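Local atomic coordinates of carbohydrate oxidase (Microdochium nivale, PDB entry 3RJA), a protein that catalyses the FAD-dependent oxidation of the C1 hydroxyl of mono-, oligo- and polysaccharides to lactones, reducing molecular oxygen to hydrogen peroxide. Residues F247-Y252 and W353-D358; S323-S328 and L383-F388. All blocks are in the same frame, centred on the assembly; numbering follows the deposited sequence.

Contact 1 of 2, residues F247-Y252 and W353-D358. With ABL ((2R,3R,4R,5R)-4,5-dihydroxy-2-(hydroxymethyl)-6-oxopiperidin-3-yl beta-D-glucopyranoside), chain G.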
ATOM      1  N   PHE A 247      13.683   8.514   0.493  1.00 12.02           N
ATOM      2  CA  PHE A 247      13.094   9.622   1.255  1.00 12.70           C
ATOM      3  C   PHE A 247      11.785  10.148   0.697  1.00 11.60           C
ATOM      4  O   PHE A 247      11.351   9.770  -0.418  1.00 11.87           O
ATOM      5  CB  PHE A 247      14.132  10.767   1.456  1.00 13.18           C
ATOM      6  CG  PHE A 247      14.374  11.635   0.223  1.00 12.92           C
ATOM      7  CD1 PHE A 247      15.134  11.175  -0.846  1.00 12.85           C
ATOM      8  CD2 PHE A 247      13.859  12.919   0.162  1.00 14.17           C
ATOM      9  CE1 PHE A 247      15.388  11.998  -1.975  1.00 14.10           C
ATOM     10  CE2 PHE A 247      14.093  13.761  -0.975  1.00 13.97           C
ATOM     11  CZ  PHE A 247      14.855  13.296  -2.024  1.00 13.76           C
ATOM     12  N   ARG A 248      11.212  11.056   1.470  1.00 11.74           N
ATOM     13  CA  ARG A 248      10.001  11.782   1.079  0.50 13.06           C
ATOM     14  C   ARG A 248       9.940  13.172   1.717  1.00 12.91           C
ATOM     15  O   ARG A 248      10.642  13.446   2.683  1.00 14.87           O
ATOM     16  CB  ARG A 248       8.735  10.983   1.437  0.50 13.46           C
ATOM     17  CG  ARG A 248       8.631  10.457   2.895  0.50 15.16           C
ATOM     18  CD  ARG A 248       7.156  10.104   3.213  0.50 16.35           C
ATOM     19  NE  ARG A 248       6.971   9.214   4.356  0.50 16.99           N
ATOM     20  CZ  ARG A 248       6.528   7.958   4.263  0.50 17.83           C
ATOM     21  NH1 ARG A 248       6.376   7.229   5.361  0.50 18.12           N
ATOM     22  NH2 ARG A 248       6.232   7.428   3.078  0.50 17.55           N
ATOM     23  N   ILE A 249       9.106  14.045   1.155  1.00 13.18           N
ATOM     24  CA  ILE A 249       8.707  15.285   1.830  1.00 13.09           C
ATOM     25  C   ILE A 249       7.371  14.972   2.486  1.00 14.73           C
ATOM     26  O   ILE A 249       6.475  14.396   1.849  1.00 14.29           O
ATOM     27  CB  ILE A 249       8.473  16.468   0.863  1.00 12.90           C
ATOM     28  CG1 ILE A 249       9.728  16.778   0.043  1.00 13.43           C
ATOM     29  CG2 ILE A 249       7.993  17.734   1.624  1.00 11.76           C
ATOM     30  CD1 ILE A 249       9.435  17.517  -1.283  1.00 12.89           C
ATOM     31  N   GLY A 250       7.230  15.353   3.755  1.00 15.54           N
ATOM     32  CA  GLY A 250       5.986  15.163   4.475  1.00 16.40           C
ATOM     33  C   GLY A 250       5.691  16.407   5.291  1.00 16.93           C
ATOM     34  O   GLY A 250       6.614  17.067   5.740  1.00 16.74           O
ATOM     35  N   ASP A 251       4.408  16.731   5.446  1.00 15.90           N
ATOM     36  CA  ASP A 251       3.966  17.782   6.358  1.00 15.97           C
ATOM     37  C   ASP A 251       2.803  17.274   7.205  1.00 15.95           C
ATOM     38  O   ASP A 251       1.726  16.998   6.672  1.00 16.40           O
ATOM     39  CB  ASP A 251       3.543  19.018   5.583  1.00 14.75           C
ATOM     40  CG  ASP A 251       3.323  20.246   6.490  1.00 16.02           C
ATOM     41  OD1 ASP A 251       3.464  20.145   7.745  1.00 14.23           O
ATOM     42  OD2 ASP A 251       3.012  21.316   5.914  1.00 15.25           O
ATOM     43  N   TYR A 252       3.054  17.150   8.508  1.00 15.47           N
ATOM     44  CA  TYR A 252       2.079  16.738   9.510  1.00 16.62           C
ATOM     45  C   TYR A 252       1.713  17.909  10.444  1.00 16.60           C
ATOM     46  O   TYR A 252       0.978  17.721  11.412  1.00 16.34           O
ATOM     47  CB  TYR A 252       2.646  15.564  10.332  1.00 16.19           C
ATOM     48  CG  TYR A 252       3.345  14.572   9.427  1.00 18.27           C
ATOM     49  CD1 TYR A 252       2.596  13.680   8.635  1.00 16.49           C
ATOM     50  CD2 TYR A 252       4.735  14.566   9.301  1.00 16.83           C
ATOM     51  CE1 TYR A 252       3.211  12.804   7.765  1.00 16.35           C
ATOM     52  CE2 TYR A 252       5.364  13.678   8.418  1.00 17.05           C
ATOM     53  CZ  TYR A 252       4.586  12.801   7.665  1.00 17.28           C
ATOM     54  OH  TYR A 252       5.167  11.920   6.794  1.00 17.95           O
ATOM     55  N   TRP A 353      -4.497  16.594   9.105  1.00 15.80           N
ATOM     56  CA  TRP A 353      -4.286  16.190   7.719  1.00 15.97           C
ATOM     57  C   TRP A 353      -2.791  16.137   7.474  1.00 17.02           C
ATOM     58  O   TRP A 353      -2.030  16.811   8.176  1.00 16.81           O
ATOM     59  CB  TRP A 353      -4.989  17.114   6.699  1.00 14.59           C
ATOM     60  CG  TRP A 353      -4.521  18.566   6.707  1.00 15.79           C
ATOM     61  CD1 TRP A 353      -5.162  19.640   7.306  1.00 16.14           C
ATOM     62  CD2 TRP A 353      -3.338  19.110   6.086  1.00 15.67           C
ATOM     63  NE1 TRP A 353      -4.440  20.795   7.105  1.00 16.01           N
ATOM     64  CE2 TRP A 353      -3.315  20.507   6.374  1.00 16.25           C
ATOM     65  CE3 TRP A 353      -2.288  18.554   5.331  1.00 16.05           C
ATOM     66  CZ2 TRP A 353      -2.290  21.364   5.906  1.00 15.64           C
ATOM     67  CZ3 TRP A 353      -1.258  19.395   4.885  1.00 16.26           C
ATOM     68  CH2 TRP A 353      -1.260  20.789   5.189  1.00 16.02           C
ATOM     69  N   PHE A 354      -2.388  15.341   6.476  1.00 14.58           N
ATOM     70  CA  PHE A 354      -1.035  15.371   5.951  1.00 13.72           C
ATOM     71  C   PHE A 354      -0.988  15.094   4.434  1.00 13.43           C
ATOM     72  O   PHE A 354      -1.953  14.582   3.847  1.00 13.14           O
ATOM     73  CB  PHE A 354      -0.112  14.434   6.741  1.00 12.33           C
ATOM     74  CG  PHE A 354      -0.377  12.966   6.513  1.00 14.33           C
ATOM     75  CD1 PHE A 354       0.069  12.337   5.353  1.00 13.94           C
ATOM     76  CD2 PHE A 354      -1.045  12.203   7.489  1.00 15.02           C
ATOM     77  CE1 PHE A 354      -0.156  10.958   5.150  1.00 14.99           C
ATOM     78  CE2 PHE A 354      -1.271  10.837   7.309  1.00 15.51           C
ATOM     79  CZ  PHE A 354      -0.825  10.210   6.127  1.00 16.54           C
ATOM     80  N   TYR A 355       0.126  15.470   3.807  1.00 13.36           N
ATOM     81  CA  TYR A 355       0.498  14.898   2.504  1.00 13.62           C
ATOM     82  C   TYR A 355       1.892  14.278   2.669  1.00 13.88           C
ATOM     83  O   TYR A 355       2.659  14.668   3.546  1.00 15.17           O
ATOM     84  CB  TYR A 355       0.511  15.952   1.385  1.00 12.75           C
ATOM     85  CG  TYR A 355       1.602  16.987   1.568  1.00 13.98           C
ATOM     86  CD1 TYR A 355       2.908  16.723   1.167  1.00 13.88           C
ATOM     87  CD2 TYR A 355       1.325  18.237   2.162  1.00 13.89           C
ATOM     88  CE1 TYR A 355       3.907  17.661   1.332  1.00 14.95           C
ATOM     89  CE2 TYR A 355       2.316  19.190   2.333  1.00 14.12           C
ATOM     90  CZ  TYR A 355       3.608  18.889   1.916  1.00 15.26           C
ATOM     91  OH  TYR A 355       4.621  19.792   2.082  1.00 16.16           O
ATOM     92  N   GLN A 356       2.205  13.306   1.824  1.00 14.23           N
ATOM     93  CA  GLN A 356       3.559  12.776   1.681  1.00 13.23           C
ATOM     94  C   GLN A 356       3.881  12.774   0.212  1.00 13.45           C
ATOM     95  O   GLN A 356       3.091  12.272  -0.600  1.00 15.36           O
ATOM     96  CB  GLN A 356       3.674  11.359   2.254  1.00 12.54           C
ATOM     97  CG  GLN A 356       3.359  11.314   3.728  1.00 13.32           C
ATOM     98  CD  GLN A 356       3.224   9.930   4.293  1.00 14.43           C
ATOM     99  OE1 GLN A 356       3.612   9.667   5.440  1.00 15.86           O
ATOM    100  NE2 GLN A 356       2.659   9.034   3.509  1.00 16.07           N
ATOM    101  N   LEU A 357       5.030  13.359  -0.130  1.00 12.84           N
ATOM    102  CA  LEU A 357       5.570  13.298  -1.473  1.00 12.45           C
ATOM    103  C   LEU A 357       6.765  12.337  -1.470  1.00 11.77           C
ATOM    104  O   LEU A 357       7.904  12.733  -1.134  1.00 10.11           O
ATOM    105  CB  LEU A 357       5.972  14.685  -1.962  1.00 13.11           C
ATOM    106  CG  LEU A 357       5.009  15.887  -1.794  1.00 14.87           C
ATOM    107  CD1 LEU A 357       5.590  17.174  -2.422  1.00 15.45           C
ATOM    108  CD2 LEU A 357       3.627  15.662  -2.352  1.00 14.08           C
ATOM    109  N   ASP A 358       6.462  11.083  -1.834  1.00 10.68           N
ATOM    110  CA  ASP A 358       7.457  10.013  -1.836  0.50 11.19           C
ATOM    111  C   ASP A 358       8.266   9.974  -3.126  1.00 10.93           C
ATOM    112  O   ASP A 358       7.715  10.018  -4.215  1.00  9.87           O
ATOM    113  CB  ASP A 358       6.804   8.655  -1.568  0.50 10.85           C
ATOM    114  CG  ASP A 358       6.463   8.475  -0.105  0.50 12.04           C
ATOM    115  OD1 ASP A 358       5.453   9.064   0.326  0.50 12.15           O
ATOM    116  OD2 ASP A 358       7.227   7.794   0.625  0.50 12.13           O
TER
HETATM  117  C1A ABL G 604       0.721   5.444   5.003  1.00 42.43           C
HETATM  118  O1A ABL G 604       0.767   4.893   3.879  1.00 45.61           O
HETATM  119  C2A ABL G 604       1.930   6.233   5.548  1.00 42.65           C
HETATM  120  O2A ABL G 604       3.111   5.588   5.076  1.00 39.75           O
HETATM  121  C3A ABL G 604       1.948   6.345   7.094  1.00 38.30           C
HETATM  122  O3A ABL G 604       2.925   7.363   7.427  1.00 38.64           O
HETATM  123  C4A ABL G 604       0.590   6.810   7.582  1.00 40.88           C
HETATM  124  O1  ABL G 604       0.568   6.977   9.023  1.00 43.18           O
HETATM  125  C5A ABL G 604      -0.488   5.739   7.195  1.00 40.31           C
HETATM  126  N5  ABL G 604      -0.402   5.372   5.756  1.00 39.74           N
HETATM  127  C6A ABL G 604      -1.937   6.244   7.417  1.00 39.00           C
HETATM  128  O6A ABL G 604      -2.881   5.185   7.662  1.00 35.72           O
HETATM  129  C1  ABL G 604       0.727   8.309   9.590  1.00 45.15           C
HETATM  130  C2  ABL G 604       0.074   8.380  10.993  1.00 46.58           C
HETATM  131  O2  ABL G 604      -1.315   8.054  10.866  1.00 51.76           O
HETATM  132  C3  ABL G 604       0.281   9.784  11.578  1.00 48.71           C
HETATM  133  O3  ABL G 604      -0.285   9.894  12.883  1.00 50.06           O
HETATM  134  C4  ABL G 604       1.808  10.117  11.567  1.00 46.14           C
HETATM  135  O4  ABL G 604       2.079  11.401  12.110  1.00 48.59           O
HETATM  136  C5  ABL G 604       2.348  10.031  10.134  1.00 44.99           C
HETATM  137  O5  ABL G 604       2.093   8.695   9.636  1.00 45.16           O
HETATM  138  C6  ABL G 604       3.835  10.392  10.041  1.00 40.74           C
HETATM  139  O6  ABL G 604       4.657   9.658  10.890  1.00 36.37           O
HETATM  140  O   HOH W   1      -0.598  19.048   8.049  1.00 17.04           O
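I249 and L357 fix the antiparallel register of 247-252 against 353-358: the strand axes approach to 4.5 Å with their directions 163° apart, and L357 N gives I249 O a bond of 2.7 Å while I249 N binds L357 O in return. On one face of this pair of strands R248 reaches D358, its NH2 lying 2.7 Å from D358 OD2 on the syn lone pair. The two side chains run side by side, but the carboxylate is turned steeply to the guanidinium, the planes standing 77° apart, and the same NH2 that grips OD2 meets D358 OD1 only weakly. Both residues were modelled in two conformers, and this pairing describes one of them. The R248 guanidinium also stacks on the Q356 amide, planes 17° apart. G250, between R248 and Y252 in sequence, leaves room for the phenol: a CB there would collide with Y252 OH, which bonds to E260. Y252 brings CD1 within 3.4 Å of F354 CB, and one face of its ring takes the sugar analogue, with Y252 CE1 3.4 Å from ABL C6. F354 adds to this side of the pocket, its CE2 being 3.9 Å from ABL C1. On the other face D251 CB touches Y355 CE2 at 3.5 Å, I249 CG2 meets the edge of the same ring, and Y341 OH bonds to both D251 OD2 and Y355 OH. That face is backed by helix 223-239, through V233 against I249, and by helix 332-345, whereas strands 258-264 and 384-392 extend the sheet on either side.

Contact 2 of 2, residues S323-S328 and L383-F388. With ABL ((2R,3R,4R,5R)-4,5-dihydroxy-2-(hydroxymethyl)-6-oxopiperidin-3-yl beta-D-glucopyranoside), chain G.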
ATOM      1  N   SER A 323      -4.810   9.874  -3.643  1.00 12.09           N
ATOM      2  CA  SER A 323      -3.438   9.703  -4.099  1.00 13.09           C
ATOM      3  C   SER A 323      -3.226  10.275  -5.497  1.00 12.95           C
ATOM      4  O   SER A 323      -4.176  10.585  -6.201  1.00 11.35           O
ATOM      5  CB  SER A 323      -3.028   8.208  -4.081  1.00 13.71           C
ATOM      6  OG  SER A 323      -3.611   7.494  -5.181  1.00 15.14           O
ATOM      7  N   LEU A 324      -1.949  10.385  -5.867  1.00 13.10           N
ATOM      8  CA  LEU A 324      -1.494  10.705  -7.219  1.00 12.65           C
ATOM      9  C   LEU A 324      -0.154  10.056  -7.427  1.00 13.00           C
ATOM     10  O   LEU A 324       0.669   9.993  -6.492  1.00 12.84           O
ATOM     11  CB  LEU A 324      -1.333  12.218  -7.417  1.00 12.24           C
ATOM     12  CG  LEU A 324      -2.630  13.016  -7.630  1.00 13.06           C
ATOM     13  CD1 LEU A 324      -2.338  14.530  -7.675  1.00 12.23           C
ATOM     14  CD2 LEU A 324      -3.376  12.535  -8.903  1.00 12.40           C
ATOM     15  N   THR A 325       0.066   9.580  -8.653  1.00 12.73           N
ATOM     16  CA  THR A 325       1.391   9.206  -9.092  1.00 12.79           C
ATOM     17  C   THR A 325       1.675  10.149 -10.290  1.00 12.81           C
ATOM     18  O   THR A 325       0.831  10.321 -11.143  1.00 13.23           O
ATOM     19  CB  THR A 325       1.486   7.687  -9.451  1.00 13.50           C
ATOM     20  OG1 THR A 325       0.614   7.370 -10.563  1.00 13.25           O
ATOM     21  CG2 THR A 325       1.081   6.792  -8.231  1.00 12.64           C
ATOM     22  N   LEU A 326       2.846  10.779 -10.336  1.00 12.67           N
ATOM     23  CA  LEU A 326       3.117  11.758 -11.404  1.00 12.44           C
ATOM     24  C   LEU A 326       4.439  11.513 -12.064  1.00 13.24           C
ATOM     25  O   LEU A 326       5.418  11.199 -11.377  1.00 11.46           O
ATOM     26  CB  LEU A 326       3.152  13.184 -10.850  1.00 11.76           C
ATOM     27  CG  LEU A 326       2.062  13.651  -9.876  1.00 12.10           C
ATOM     28  CD1 LEU A 326       2.514  15.015  -9.276  1.00 12.28           C
ATOM     29  CD2 LEU A 326       0.684  13.754 -10.572  1.00 11.09           C
ATOM     30  N   LYS A 327       4.477  11.696 -13.394  1.00 13.67           N
ATOM     31  CA  LYS A 327       5.759  11.725 -14.094  1.00 15.50           C
ATOM     32  C   LYS A 327       6.619  12.862 -13.560  1.00 14.42           C
ATOM     33  O   LYS A 327       7.819  12.701 -13.382  1.00 16.11           O
ATOM     34  CB  LYS A 327       5.572  11.887 -15.613  1.00 15.23           C
ATOM     35  CG  LYS A 327       4.818  10.733 -16.220  1.00 17.85           C
ATOM     36  CD  LYS A 327       4.904  10.722 -17.756  1.00 19.44           C
ATOM     37  CE  LYS A 327       4.191   9.500 -18.273  1.00 20.62           C
ATOM     38  NZ  LYS A 327       3.694   9.714 -19.683  1.00 22.39           N
ATOM     39  N   SER A 328       5.997  14.004 -13.321  1.00 12.90           N
ATOM     40  CA  SER A 328       6.697  15.198 -12.849  1.00 13.68           C
ATOM     41  C   SER A 328       5.716  16.102 -12.186  1.00 13.45           C
ATOM     42  O   SER A 328       4.569  16.211 -12.642  1.00 13.58           O
ATOM     43  CB  SER A 328       7.287  15.992 -14.022  1.00 14.18           C
ATOM     44  OG  SER A 328       7.929  17.173 -13.526  1.00 14.88           O
ATOM     45  N   LEU A 383       7.664   9.421 -11.124  1.00 13.28           N
ATOM     46  CA  LEU A 383       8.679   9.842 -10.193  1.00 13.20           C
ATOM     47  C   LEU A 383       8.103  10.011  -8.790  1.00 13.41           C
ATOM     48  O   LEU A 383       8.727   9.582  -7.794  1.00 13.09           O
ATOM     49  CB  LEU A 383       9.354  11.169 -10.668  1.00 14.57           C
ATOM     50  CG  LEU A 383      10.569  11.575  -9.826  1.00 14.72           C
ATOM     51  CD1 LEU A 383      11.686  12.177 -10.674  1.00 17.19           C
ATOM     52  CD2 LEU A 383      10.195  12.525  -8.689  1.00 15.66           C
ATOM     53  N   TRP A 384       6.942  10.666  -8.710  1.00 12.37           N
ATOM     54  CA  TRP A 384       6.294  10.955  -7.425  1.00 12.74           C
ATOM     55  C   TRP A 384       5.143   9.993  -7.113  1.00 12.32           C
ATOM     56  O   TRP A 384       4.285   9.745  -7.958  1.00 13.74           O
ATOM     57  CB  TRP A 384       5.668  12.361  -7.470  1.00 12.96           C
ATOM     58  CG  TRP A 384       6.668  13.498  -7.509  1.00 14.42           C
ATOM     59  CD1 TRP A 384       6.916  14.351  -8.564  1.00 14.63           C
ATOM     60  CD2 TRP A 384       7.518  13.926  -6.442  1.00 14.96           C
ATOM     61  NE1 TRP A 384       7.875  15.277  -8.217  1.00 15.06           N
ATOM     62  CE2 TRP A 384       8.264  15.043  -6.918  1.00 15.56           C
ATOM     63  CE3 TRP A 384       7.742  13.465  -5.135  1.00 14.74           C
ATOM     64  CZ2 TRP A 384       9.214  15.703  -6.129  1.00 15.48           C
ATOM     65  CZ3 TRP A 384       8.686  14.135  -4.343  1.00 15.87           C
ATOM     66  CH2 TRP A 384       9.415  15.236  -4.850  1.00 16.33           C
ATOM     67  N   LEU A 385       5.107   9.502  -5.887  1.00 12.22           N
ATOM     68  CA  LEU A 385       3.938   8.835  -5.315  1.00 12.07           C
ATOM     69  C   LEU A 385       3.448   9.765  -4.179  1.00 11.77           C
ATOM     70  O   LEU A 385       4.212  10.108  -3.275  1.00 11.85           O
ATOM     71  CB  LEU A 385       4.302   7.443  -4.757  1.00 11.95           C
ATOM     72  CG  LEU A 385       3.339   6.826  -3.716  1.00 12.34           C
ATOM     73  CD1 LEU A 385       1.955   6.585  -4.279  1.00 11.80           C
ATOM     74  CD2 LEU A 385       3.858   5.538  -3.160  1.00 11.96           C
ATOM     75  N   ILE A 386       2.184  10.164  -4.231  1.00 10.93           N
ATOM     76  CA  ILE A 386       1.707  11.219  -3.348  1.00 10.81           C
ATOM     77  C   ILE A 386       0.502  10.720  -2.590  1.00 10.26           C
ATOM     78  O   ILE A 386      -0.443  10.205  -3.196  1.00 10.41           O
ATOM     79  CB  ILE A 386       1.341  12.506  -4.150  1.00 10.57           C
ATOM     80  CG1 ILE A 386       2.578  13.027  -4.911  1.00 10.69           C
ATOM     81  CG2 ILE A 386       0.722  13.590  -3.236  1.00  9.11           C
ATOM     82  CD1 ILE A 386       2.264  14.201  -5.897  1.00 10.63           C
ATOM     83  N   GLN A 387       0.553  10.868  -1.272  1.00 10.81           N
ATOM     84  CA  GLN A 387      -0.574  10.564  -0.409  1.00 10.49           C
ATOM     85  C   GLN A 387      -1.142  11.840   0.219  1.00 11.78           C
ATOM     86  O   GLN A 387      -0.381  12.707   0.696  1.00 12.22           O
ATOM     87  CB  GLN A 387      -0.187   9.548   0.685  1.00 11.07           C
ATOM     88  CG  GLN A 387      -1.412   9.183   1.568  1.00 10.91           C
ATOM     89  CD  GLN A 387      -1.195   8.014   2.506  1.00 12.26           C
ATOM     90  OE1 GLN A 387      -2.163   7.363   2.922  1.00 12.59           O
ATOM     91  NE2 GLN A 387       0.077   7.761   2.891  1.00 11.70           N
ATOM     92  N   PHE A 388      -2.480  11.932   0.197  1.00 11.95           N
ATOM     93  CA  PHE A 388      -3.276  12.976   0.823  1.00 12.55           C
ATOM     94  C   PHE A 388      -4.173  12.271   1.832  1.00 12.87           C
ATOM     95  O   PHE A 388      -4.842  11.297   1.484  1.00 14.14           O
ATOM     96  CB  PHE A 388      -4.205  13.638  -0.210  1.00 13.44           C
ATOM     97  CG  PHE A 388      -3.500  14.382  -1.317  1.00 13.40           C
ATOM     98  CD1 PHE A 388      -3.073  15.707  -1.136  1.00 14.74           C
ATOM     99  CD2 PHE A 388      -3.310  13.778  -2.544  1.00 13.58           C
ATOM    100  CE1 PHE A 388      -2.441  16.403  -2.169  1.00 15.31           C
ATOM    101  CE2 PHE A 388      -2.684  14.454  -3.591  1.00 15.39           C
ATOM    102  CZ  PHE A 388      -2.247  15.777  -3.407  1.00 14.81           C
TER
HETATM  103  C1A ABL G 604       0.721   5.444   5.003  1.00 42.43           C
HETATM  104  O1A ABL G 604       0.767   4.893   3.879  1.00 45.61           O
HETATM  105  C2A ABL G 604       1.930   6.233   5.548  1.00 42.65           C
HETATM  106  O2A ABL G 604       3.111   5.588   5.076  1.00 39.75           O
HETATM  107  C3A ABL G 604       1.948   6.345   7.094  1.00 38.30           C
HETATM  108  O3A ABL G 604       2.925   7.363   7.427  1.00 38.64           O
HETATM  109  C4A ABL G 604       0.590   6.810   7.582  1.00 40.88           C
HETATM  110  O1  ABL G 604       0.568   6.977   9.023  1.00 43.18           O
HETATM  111  C5A ABL G 604      -0.488   5.739   7.195  1.00 40.31           C
HETATM  112  N5  ABL G 604      -0.402   5.372   5.756  1.00 39.74           N
HETATM  113  C6A ABL G 604      -1.937   6.244   7.417  1.00 39.00           C
HETATM  114  O6A ABL G 604      -2.881   5.185   7.662  1.00 35.72           O
HETATM  115  C1  ABL G 604       0.727   8.309   9.590  1.00 45.15           C
HETATM  116  C2  ABL G 604       0.074   8.380  10.993  1.00 46.58           C
HETATM  117  O2  ABL G 604      -1.315   8.054  10.866  1.00 51.76           O
HETATM  118  C3  ABL G 604       0.281   9.784  11.578  1.00 48.71           C
HETATM  119  O3  ABL G 604      -0.285   9.894  12.883  1.00 50.06           O
HETATM  120  C4  ABL G 604       1.808  10.117  11.567  1.00 46.14           C
HETATM  121  O4  ABL G 604       2.079  11.401  12.110  1.00 48.59           O
HETATM  122  C5  ABL G 604       2.348  10.031  10.134  1.00 44.99           C
HETATM  123  O5  ABL G 604       2.093   8.695   9.636  1.00 45.16           O
HETATM  124  C6  ABL G 604       3.835  10.392  10.041  1.00 40.74           C
HETATM  125  O6  ABL G 604       4.657   9.658  10.890  1.00 36.37           O
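S323 stands opposite Q387 in a non-hydrogen-bonded pair, and its CA lies 3.2 Å from I386 O in a CA-H...O contact, while its OG turns to Y425 N beyond the segments. L324 follows as a hydrogen-bonded partner of I386: I386 N meets L324 O at 2.7 Å with a C=O...donor angle of 170°, and L324 N answers to I386 O. The L324 side chain crosses to F388, where CD1 lies 4.1 Å from F388 CE2, at the ring edge. T325 points to the same face as S323, and its CG2 touches L385 CD1 at 4.1 Å. L326 then packs tightly on I386, with L326 CD1 and I386 CD1 only 3.5 Å apart. Its carbonyl takes two N-H groups: W384 N at 3.1 Å from L326 O, lying in the carbonyl plane, and L383 N in a weak, bent bond. Further on, K327 O nears L383 CB and also accepts from R238. S328 comes to the edge of the W384 indole, and both W384 NE1 and S328 OG bond to E234; L383 CD2 lies over one face of that indole.

Across from S323, Q387 extends from the sheet with CG anti to the backbone N (chi1 -178°), and its NE2 makes a weak bond of 3.1 Å to ABL O1A while its OE1 bonds to Y72 OH. An alanine here would probably leave Y72 OH and the lactam oxygen without this shared partner and open a gap beside the analogue. Two successive residues facing L326 define a classic beta bulge, here closing an antiparallel pair whose L385 and Q387 side chains point to the side of the flavin and the analogue.

Contacts 1 and 2 are consecutive parts of one antiparallel sheet, in the strand order 245-251, 352-359, 384-392, 318-326, although their segments alternate along the chain. Their centres lie about 11 Å apart. The inner strands probably bond directly, D358 N to L385 O at 2.8 Å and Q356 N to Q387 O at 2.9 Å, and W384 CE3 packs 3.6 Å from D358 O. Both contacts touch the same analogue: contact 1 spans both of its rings, with Y252 against the glucosyl C5-C6 end and F354 at the junction, and contact 2 adds Q387 at O1A. The side chains of R248 and L385 are each about 5 Å from the bound FAD, so this face of the sheet adjoins the flavin as well as the analogue.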